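Local coordinates for protein acinetobacter secreted protease CpaA (Acinetobacter nosocomialis M2, PDB 6O38) that probably cleaves proteins as a zinc metalloprotease secreted by the type II system, and forms a complex with its dedicated chaperone, at residues F165-W174 with V185-K193; I92-P100 with P110-L120. All coordinates share one frame; numbering follows the deposited sequence.

Four repeated StcE-type beta-sandwich ranges precede the reprolysin-like protease part of the chain, and both contacts belong to this N-terminal half. Following the chain, contact 2 comes first: strand 90-98 is left at P100, nine residues intervene, and P110-L120 returns to lay strand 116-121 parallel to it. Only after that loop has closed does contact 1 begin, where strand 172-178 turns back antiparallel into strand 183-195. The two are therefore in series, neither nested nor crossed. Strand 141-146 lies between them, pairing with both 116-121 and 172-178, and W174 CZ3 of contact 1 packs 3.7 Å from M116 SE of contact 2.

Contact 1. Residues F165-W174 with V185-K193; sequences FTLKNGSEYW and VPEYIKPQK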
loop_
_atom_site.group_PDB
_atom_site.type_symbol
_atom_site.label_atom_id
_atom_site.label_comp_id
_atom_site.label_asym_id
_atom_site.label_seq_id
_atom_site.Cartn_x
_atom_site.Cartn_y
_atom_site.Cartn_z
ATOM N N PHE A 165 4.152 23.932 8.740
ATOM C CA PHE A 165 4.892 24.235 7.514
ATOM C C PHE A 165 5.702 25.519 7.702
ATOM O O PHE A 165 5.448 26.561 7.093
ATOM C CB PHE A 165 3.946 24.347 6.325
ATOM C CG PHE A 165 3.354 23.036 5.894
ATOM C CD1 PHE A 165 4.132 22.086 5.256
ATOM C CD2 PHE A 165 2.014 22.759 6.114
ATOM C CE1 PHE A 165 3.591 20.878 4.858
ATOM C CE2 PHE A 165 1.465 21.555 5.713
ATOM C CZ PHE A 165 2.255 20.613 5.084
ATOM N N THR A 166 6.704 25.428 8.571
ATOM C CA THR A 166 7.642 26.521 8.768
ATOM C C THR A 166 8.870 26.312 7.892
ATOM O O THR A 166 9.281 25.180 7.624
ATOM C CB THR A 166 8.058 26.630 10.237
ATOM O OG1 THR A 166 8.455 25.343 10.724
ATOM C CG2 THR A 166 6.901 27.149 11.081
ATOM N N LEU A 167 9.458 27.420 7.449
ATOM C CA LEU A 167 10.548 27.399 6.480
ATOM C C LEU A 167 11.773 28.064 7.091
ATOM O O LEU A 167 11.799 29.288 7.263
ATOM C CB LEU A 167 10.135 28.105 5.188
ATOM C CG LEU A 167 9.026 27.440 4.374
ATOM C CD1 LEU A 167 8.300 28.464 3.520
ATOM C CD2 LEU A 167 9.605 26.332 3.509
ATOM N N LYS A 168 12.783 27.264 7.411
ATOM C CA LYS A 168 14.090 27.755 7.817
ATOM C C LYS A 168 15.119 27.369 6.756
ATOM O O LYS A 168 14.798 26.732 5.746
ATOM C CB LYS A 168 14.476 27.211 9.196
ATOM C CG LYS A 168 14.891 25.749 9.205
ATOM C CD LYS A 168 15.393 25.332 10.581
ATOM C CE LYS A 168 15.777 23.861 10.618
ATOM N NZ LYS A 168 14.593 22.965 10.597
ATOM N N ASN A 169 16.368 27.776 6.984
ATOM C CA ASN A 169 17.459 27.421 6.084
ATOM C C ASN A 169 17.592 25.907 5.964
ATOM O O ASN A 169 17.942 25.227 6.934
ATOM C CB ASN A 169 18.776 28.035 6.565
ATOM C CG ASN A 169 19.912 27.828 5.579
ATOM O OD1 ASN A 169 19.685 27.553 4.401
ATOM N ND2 ASN A 169 21.144 27.961 6.060
ATOM N N GLY A 170 17.314 25.374 4.776
ATOM C CA GLY A 170 17.377 23.949 4.517
ATOM C C GLY A 170 16.034 23.262 4.405
ATOM O O GLY A 170 15.993 22.082 4.032
ATOM N N SER A 171 14.938 23.950 4.715
ATOM C CA SER A 171 13.617 23.349 4.605
ATOM C C SER A 171 13.249 23.126 3.142
ATOM O O SER A 171 13.644 23.887 2.254
ATOM C CB SER A 171 12.570 24.232 5.282
ATOM O OG SER A 171 12.827 24.353 6.670
ATOM N N GLU A 172 12.483 22.065 2.895
ATOM C CA GLU A 172 12.082 21.712 1.537
ATOM C C GLU A 172 10.756 20.972 1.591
ATOM O O GLU A 172 10.679 19.877 2.156
ATOM C CB GLU A 172 13.154 20.858 0.855
ATOM C CG GLU A 172 12.802 20.421 -0.557
ATOM C CD GLU A 172 13.990 19.825 -1.290
ATOM O OE1 GLU A 172 15.105 19.840 -0.728
ATOM O OE2 GLU A 172 13.808 19.344 -2.428
ATOM N N TYR A 173 9.717 21.569 1.006
ATOM C CA TYR A 173 8.388 20.974 0.947
ATOM C C TYR A 173 7.921 20.927 -0.499
ATOM O O TYR A 173 8.047 21.918 -1.226
ATOM C CB TYR A 173 7.382 21.763 1.793
ATOM C CG TYR A 173 7.800 21.981 3.230
ATOM C CD1 TYR A 173 8.309 20.939 3.993
ATOM C CD2 TYR A 173 7.681 23.231 3.824
ATOM C CE1 TYR A 173 8.690 21.136 5.306
ATOM C CE2 TYR A 173 8.060 23.438 5.136
ATOM C CZ TYR A 173 8.564 22.387 5.872
ATOM O OH TYR A 173 8.942 22.591 7.179
ATOM N N TRP A 174 7.385 19.782 -0.911
ATOM C CA TRP A 174 6.801 19.609 -2.234
ATOM C C TRP A 174 5.294 19.435 -2.100
ATOM O O TRP A 174 4.830 18.580 -1.336
ATOM C CB TRP A 174 7.410 18.403 -2.955
ATOM C CG TRP A 174 8.843 18.586 -3.361
ATOM C CD1 TRP A 174 9.931 18.627 -2.537
ATOM C CD2 TRP A 174 9.345 18.737 -4.694
ATOM N NE1 TRP A 174 11.078 18.801 -3.275
ATOM C CE2 TRP A 174 10.745 18.872 -4.602
ATOM C CE3 TRP A 174 8.747 18.776 -5.958
ATOM C CZ2 TRP A 174 11.556 19.040 -5.723
ATOM C CZ3 TRP A 174 9.554 18.944 -7.072
ATOM C CH2 TRP A 174 10.942 19.075 -6.946
ATOM N N VAL A 185 -1.670 19.402 -1.579
ATOM C CA VAL A 185 -1.448 18.161 -0.841
ATOM C C VAL A 185 0.051 17.909 -0.770
ATOM O O VAL A 185 0.723 17.940 -1.807
ATOM C CB VAL A 185 -2.168 16.969 -1.499
ATOM C CG1 VAL A 185 -1.803 15.677 -0.796
ATOM C CG2 VAL A 185 -3.674 17.184 -1.475
ATOM N N PRO A 186 0.613 17.666 0.415
ATOM C CA PRO A 186 2.053 17.391 0.508
ATOM C C PRO A 186 2.397 16.053 -0.130
ATOM O O PRO A 186 1.786 15.027 0.177
ATOM C CB PRO A 186 2.325 17.381 2.020
ATOM C CG PRO A 186 1.098 17.959 2.663
ATOM C CD PRO A 186 -0.039 17.695 1.734
ATOM N N GLU A 187 3.382 16.072 -1.027
ATOM C CA GLU A 187 3.863 14.864 -1.683
ATOM C C GLU A 187 5.238 14.424 -1.209
ATOM O O GLU A 187 5.533 13.228 -1.243
ATOM C CB GLU A 187 3.900 15.057 -3.206
ATOM C CG GLU A 187 2.529 15.189 -3.858
ATOM C CD GLU A 187 1.726 13.896 -3.828
ATOM O OE1 GLU A 187 0.526 13.936 -4.170
ATOM O OE2 GLU A 187 2.290 12.841 -3.464
ATOM N N TYR A 188 6.080 15.356 -0.770
ATOM C CA TYR A 188 7.367 15.015 -0.177
ATOM C C TYR A 188 7.735 16.080 0.842
ATOM O O TYR A 188 7.679 17.276 0.540
ATOM C CB TYR A 188 8.464 14.895 -1.240
ATOM C CG TYR A 188 9.839 14.663 -0.653
ATOM C CD1 TYR A 188 10.231 13.399 -0.230
ATOM C CD2 TYR A 188 10.743 15.709 -0.515
ATOM C CE1 TYR A 188 11.485 13.183 0.312
ATOM C CE2 TYR A 188 11.999 15.503 0.026
ATOM C CZ TYR A 188 12.364 14.238 0.437
ATOM O OH TYR A 188 13.613 14.029 0.975
ATOM N N ILE A 189 8.112 15.642 2.040
ATOM C CA ILE A 189 8.529 16.529 3.118
ATOM C C ILE A 189 9.943 16.138 3.520
ATOM O O ILE A 189 10.174 15.008 3.967
ATOM C CB ILE A 189 7.579 16.454 4.322
ATOM C CG1 ILE A 189 6.143 16.769 3.895
ATOM C CG2 ILE A 189 8.035 17.401 5.421
ATOM C CD1 ILE A 189 5.933 18.202 3.464
ATOM N N LYS A 190 10.880 17.063 3.363
ATOM C CA LYS A 190 12.250 16.816 3.795
ATOM C C LYS A 190 12.287 16.759 5.316
ATOM O O LYS A 190 11.934 17.748 5.973
ATOM C CB LYS A 190 13.184 17.902 3.271
ATOM C CG LYS A 190 14.603 17.810 3.806
ATOM C CD LYS A 190 15.531 18.753 3.058
ATOM C CE LYS A 190 16.925 18.757 3.664
ATOM N NZ LYS A 190 17.774 19.837 3.090
ATOM N N PRO A 191 12.698 15.644 5.914
ATOM C CA PRO A 191 12.585 15.505 7.368
ATOM C C PRO A 191 13.595 16.356 8.117
ATOM O O PRO A 191 14.718 16.584 7.661
ATOM C CB PRO A 191 12.849 14.013 7.596
ATOM C CG PRO A 191 13.747 13.633 6.464
ATOM C CD PRO A 191 13.271 14.442 5.285
ATOM N N GLN A 192 13.173 16.837 9.283
ATOM C CA GLN A 192 14.079 17.449 10.244
ATOM C C GLN A 192 14.684 16.342 11.099
ATOM O O GLN A 192 13.968 15.673 11.852
ATOM C CB GLN A 192 13.351 18.463 11.124
ATOM C CG GLN A 192 14.264 19.179 12.108
ATOM C CD GLN A 192 13.501 19.985 13.141
ATOM O OE1 GLN A 192 12.290 20.177 13.026
ATOM N NE2 GLN A 192 14.208 20.452 14.163
ATOM N N LYS A 193 15.993 16.148 10.981
ATOM C CA LYS A 193 16.674 15.033 11.622
ATOM C C LYS A 193 17.254 15.483 12.956
ATOM O O LYS A 193 17.955 16.498 13.025
ATOM C CB LYS A 193 17.772 14.473 10.719
ATOM C CG LYS A 193 17.236 13.796 9.468
ATOM C CD LYS A 193 18.324 13.043 8.724
ATOM C CE LYS A 193 17.766 12.365 7.482
ATOM N NZ LYS A 193 18.825 11.692 6.682
HETATM O O HOH W 1 12.117 20.374 5.098
#
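A beta hairpin of an StcE-type beta-sandwich unit brings Y173 against I189 and W174 against Y188, and a classic beta bulge interrupts its regular antiparallel pairing. W174 is faced by two residues, E187 and Y188: its N donates to Y188 O at 2.9 Å, while its O accepts from E187 N, which lies tilted from the carbonyl plane. One step on, K190 N reaches E172 O almost in line with the carbonyl bond (172°), and a water bridges E172 N and K190 O.

Y173 and I189 form a non-hydrogen-bonded pair whose side chains share one face. I189 CD1 sits 3.7 Å from Y173 CD1 and also meets F165 CE1, at the edge of that ring and in its plane; P186 CG touches the same rim at CZ. F165 in turn lays CD1 over one face of Y173, whose hydroxyl donates to T166 O at 2.6 Å, so the ring spans from the hairpin to strand 166-167 of a second sheet, consistent with the two sheets of a sandwich.

On the other face, W174 CD1 approaches the edge of the Y188 ring at CD2 (3.6 Å), the planes inclined at 73°. NE1 of the indole donates to E172 OE2 within the ring plane, using the carboxylate's anti lone pair, which probably helps to fix the rotation of the indole.

Opposite the start of strand 172-178, K190 extends fully, CG anti to the backbone N (chi1 173°), and its NZ binds a lone pair of G170 O at 3.0 Å. Its CB and CD pass across E172 CB, and the nearby E172 carboxylate probably adds electrostatic attraction. G170 lies in the type II turn K168-S171, closed by S171 N to K168 O, while S171 OG accepts from K168 N.

Contact 2. Residues I92-P100 with P110-L120; sequences IAQLATVSP and PLTTATMQKVL
T97 and K118 pair side by side in a parallel bridge within the StcE-type beta-sandwich part of the chain, where strand 116-121 runs alongside the end of strand 90-98. Three backbone bonds alternate across the seam. K118 uses both its polar backbone atoms on this neighbour, its N donating to A96 O at 2.8 Å and its O accepting from V98 N at 2.9 Å; V98 O then takes L120 N at 3.1 Å. The K118 and V98 carbonyls each also receive a CA-H...O contact, from T97 and V119.

L120 O accepts from the hydroxyl of S99, extending the pairing by a side-chain bond just past the end of strand 90-98. T97 OG1 turns back along its own strand and donates to L95 O from above the carbonyl plane. Its methyl CG2, anti to the backbone N, is thereby left to meet L120 CB at 3.6 Å.

Q117 serves the approach to the strand instead. Its OE1 accepts from T112 N at 3.0 Å, and NE2 makes weak bonds to T112 O and A114 O. T112 OG1 accepts from A114 N, an ST turn, so two side chains tie T112 and A114 together, in part through weak bonds. On the other edge of 116-121, Q117 backbone atoms bond to T141 and Q143.

V98 CG1 touches both V119 CG2 and L111 CD2. On the face of T97 and K118, both methyls of L95 rest against one side of M116, a selenomethionine, with L95 CD2 3.7 Å from M116 CG and 3.8 Å from its SE.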
loop_
_atom_site.group_PDB
_atom_site.type_symbol
_atom_site.label_atom_id
_atom_site.label_comp_id
_atom_site.label_asym_id
_atom_site.label_seq_id
_atom_site.Cartn_x
_atom_site.Cartn_y
_atom_site.Cartn_z
ATOM N N ILE A 92 20.953 17.618 -12.161
ATOM C CA ILE A 92 20.353 18.670 -11.347
ATOM C C ILE A 92 19.292 19.384 -12.171
ATOM O O ILE A 92 19.561 19.838 -13.289
ATOM C CB ILE A 92 21.422 19.655 -10.845
ATOM C CG1 ILE A 92 22.484 18.918 -10.029
ATOM C CG2 ILE A 92 20.780 20.758 -10.016
ATOM C CD1 ILE A 92 23.556 19.823 -9.463
ATOM N N ALA A 93 18.085 19.485 -11.620
ATOM C CA ALA A 93 16.975 20.103 -12.331
ATOM C C ALA A 93 17.043 21.621 -12.230
ATOM O O ALA A 93 17.421 22.176 -11.193
ATOM C CB ALA A 93 15.642 19.602 -11.776
ATOM N N GLN A 94 16.669 22.290 -13.318
ATOM C CA GLN A 94 16.633 23.749 -13.397
ATOM C C GLN A 94 15.168 24.164 -13.523
ATOM O O GLN A 94 14.641 24.304 -14.628
ATOM C CB GLN A 94 17.466 24.256 -14.574
ATOM C CG GLN A 94 18.849 23.629 -14.677
ATOM C CD GLN A 94 19.775 24.065 -13.558
ATOM O OE1 GLN A 94 19.720 25.207 -13.101
ATOM N NE2 GLN A 94 20.633 23.155 -13.112
ATOM N N LEU A 95 14.514 24.358 -12.382
ATOM C CA LEU A 95 13.091 24.660 -12.352
ATOM C C LEU A 95 12.846 26.165 -12.387
ATOM O O LEU A 95 13.684 26.962 -11.959
ATOM C CB LEU A 95 12.442 24.062 -11.104
ATOM C CG LEU A 95 12.566 22.547 -10.935
ATOM C CD1 LEU A 95 11.946 22.100 -9.621
ATOM C CD2 LEU A 95 11.927 21.823 -12.110
ATOM N N ALA A 96 11.682 26.541 -12.914
ATOM C CA ALA A 96 11.247 27.933 -12.888
ATOM C C ALA A 96 11.087 28.405 -11.448
ATOM O O ALA A 96 10.285 27.851 -10.689
ATOM C CB ALA A 96 9.934 28.089 -13.652
ATOM N N THR A 97 11.851 29.425 -11.072
ATOM C CA THR A 97 11.909 29.903 -9.697
ATOM C C THR A 97 11.141 31.211 -9.562
ATOM O O THR A 97 11.291 32.116 -10.392
ATOM C CB THR A 97 13.360 30.097 -9.251
ATOM O OG1 THR A 97 14.086 28.875 -9.437
ATOM C CG2 THR A 97 13.421 30.494 -7.785
ATOM N N VAL A 98 10.320 31.304 -8.518
ATOM C CA VAL A 98 9.620 32.529 -8.155
ATOM C C VAL A 98 9.856 32.779 -6.672
ATOM O O VAL A 98 9.913 31.835 -5.876
ATOM C CB VAL A 98 8.111 32.449 -8.482
ATOM C CG1 VAL A 98 7.440 31.334 -7.691
ATOM C CG2 VAL A 98 7.429 33.786 -8.222
ATOM N N SER A 99 10.017 34.045 -6.302
ATOM C CA SER A 99 10.336 34.391 -4.928
ATOM C C SER A 99 9.462 35.536 -4.442
ATOM O O SER A 99 9.023 36.372 -5.239
ATOM C CB SER A 99 11.814 34.788 -4.793
ATOM O OG SER A 99 12.666 33.756 -5.257
ATOM N N PRO A 100 9.190 35.597 -3.139
ATOM C CA PRO A 100 8.547 36.790 -2.581
ATOM C C PRO A 100 9.463 37.997 -2.702
ATOM O O PRO A 100 10.677 37.897 -2.518
ATOM C CB PRO A 100 8.303 36.412 -1.116
ATOM C CG PRO A 100 9.310 35.345 -0.831
ATOM C CD PRO A 100 9.442 34.574 -2.111
ATOM N N PRO A 110 2.838 34.370 -7.053
ATOM C CA PRO A 110 2.269 34.153 -8.392
ATOM C C PRO A 110 2.900 32.934 -9.052
ATOM O O PRO A 110 4.124 32.844 -9.175
ATOM C CB PRO A 110 2.620 35.444 -9.139
ATOM C CG PRO A 110 3.876 35.915 -8.477
ATOM C CD PRO A 110 3.770 35.514 -7.026
ATOM N N LEU A 111 2.061 31.992 -9.470
ATOM C CA LEU A 111 2.509 30.788 -10.151
ATOM C C LEU A 111 2.067 30.806 -11.609
ATOM O O LEU A 111 1.002 31.332 -11.947
ATOM C CB LEU A 111 1.967 29.532 -9.462
ATOM C CG LEU A 111 2.457 29.272 -8.037
ATOM C CD1 LEU A 111 1.912 27.950 -7.522
ATOM C CD2 LEU A 111 3.976 29.292 -7.975
ATOM N N THR A 112 2.898 30.227 -12.470
ATOM C CA THR A 112 2.573 30.092 -13.881
ATOM C C THR A 112 1.754 28.818 -14.092
ATOM O O THR A 112 1.327 28.160 -13.141
ATOM C CB THR A 112 3.848 30.091 -14.723
ATOM O OG1 THR A 112 4.581 28.883 -14.481
ATOM C CG2 THR A 112 4.720 31.288 -14.373
ATOM N N THR A 113 1.530 28.458 -15.353
ATOM C CA THR A 113 0.822 27.233 -15.700
ATOM C C THR A 113 1.754 26.036 -15.844
ATOM O O THR A 113 1.288 24.946 -16.190
ATOM C CB THR A 113 0.029 27.424 -16.997
ATOM O OG1 THR A 113 0.934 27.657 -18.084
ATOM C CG2 THR A 113 -0.921 28.605 -16.869
ATOM N N ALA A 114 3.050 26.216 -15.596
ATOM C CA ALA A 114 3.993 25.109 -15.681
ATOM C C ALA A 114 3.663 24.043 -14.645
ATOM O O ALA A 114 3.289 24.348 -13.509
ATOM C CB ALA A 114 5.422 25.614 -15.483
ATOM N N THR A 115 3.794 22.778 -15.053
ATOM C CA THR A 115 3.478 21.667 -14.159
ATOM C C THR A 115 4.354 21.692 -12.913
ATOM O O THR A 115 3.871 21.447 -11.800
ATOM C CB THR A 115 3.636 20.339 -14.903
ATOM O OG1 THR A 115 2.640 20.243 -15.929
ATOM C CG2 THR A 115 3.485 19.163 -13.948
HETATM N N MSE A 116 5.637 22.000 -13.073
HETATM C CA MSE A 116 6.547 22.042 -11.935
HETATM C C MSE A 116 7.209 23.408 -11.788
HETATM O O MSE A 116 7.767 23.949 -12.742
HETATM C CB MSE A 116 7.612 20.954 -12.065
HETATM C CG MSE A 116 8.594 20.916 -10.910
HETATM SE SE MSE A 116 9.484 19.193 -10.774
HETATM C CE MSE A 116 7.905 18.090 -10.475
ATOM N N GLN A 117 7.136 23.962 -10.578
ATOM C CA GLN A 117 7.713 25.262 -10.276
ATOM C C GLN A 117 8.388 25.199 -8.914
ATOM O O GLN A 117 8.126 24.301 -8.110
ATOM C CB GLN A 117 6.650 26.371 -10.287
ATOM C CG GLN A 117 5.854 26.463 -11.578
ATOM C CD GLN A 117 4.822 27.571 -11.547
ATOM O OE1 GLN A 117 5.123 28.706 -11.179
ATOM N NE2 GLN A 117 3.592 27.242 -11.924
ATOM N N LYS A 118 9.272 26.162 -8.663
ATOM C CA LYS A 118 10.000 26.252 -7.405
ATOM C C LYS A 118 9.751 27.609 -6.766
ATOM O O LYS A 118 9.933 28.646 -7.411
ATOM C CB LYS A 118 11.501 26.040 -7.618
ATOM C CG LYS A 118 12.334 26.220 -6.360
ATOM C CD LYS A 118 13.719 25.614 -6.519
ATOM C CE LYS A 118 14.804 26.667 -6.356
ATOM N NZ LYS A 118 16.023 26.116 -5.702
ATOM N N VAL A 119 9.337 27.600 -5.502
ATOM C CA VAL A 119 9.227 28.813 -4.700
ATOM C C VAL A 119 10.416 28.841 -3.750
ATOM O O VAL A 119 10.541 27.980 -2.871
ATOM C CB VAL A 119 7.896 28.867 -3.933
ATOM C CG1 VAL A 119 7.865 30.076 -3.012
ATOM C CG2 VAL A 119 6.730 28.911 -4.907
ATOM N N LEU A 120 11.286 29.831 -3.922
ATOM C CA LEU A 120 12.564 29.892 -3.227
ATOM C C LEU A 120 12.620 31.170 -2.399
ATOM O O LEU A 120 12.393 32.265 -2.924
ATOM C CB LEU A 120 13.709 29.803 -4.245
ATOM C CG LEU A 120 15.201 29.945 -3.935
ATOM C CD1 LEU A 120 15.663 31.346 -4.270
ATOM C CD2 LEU A 120 15.551 29.566 -2.496
#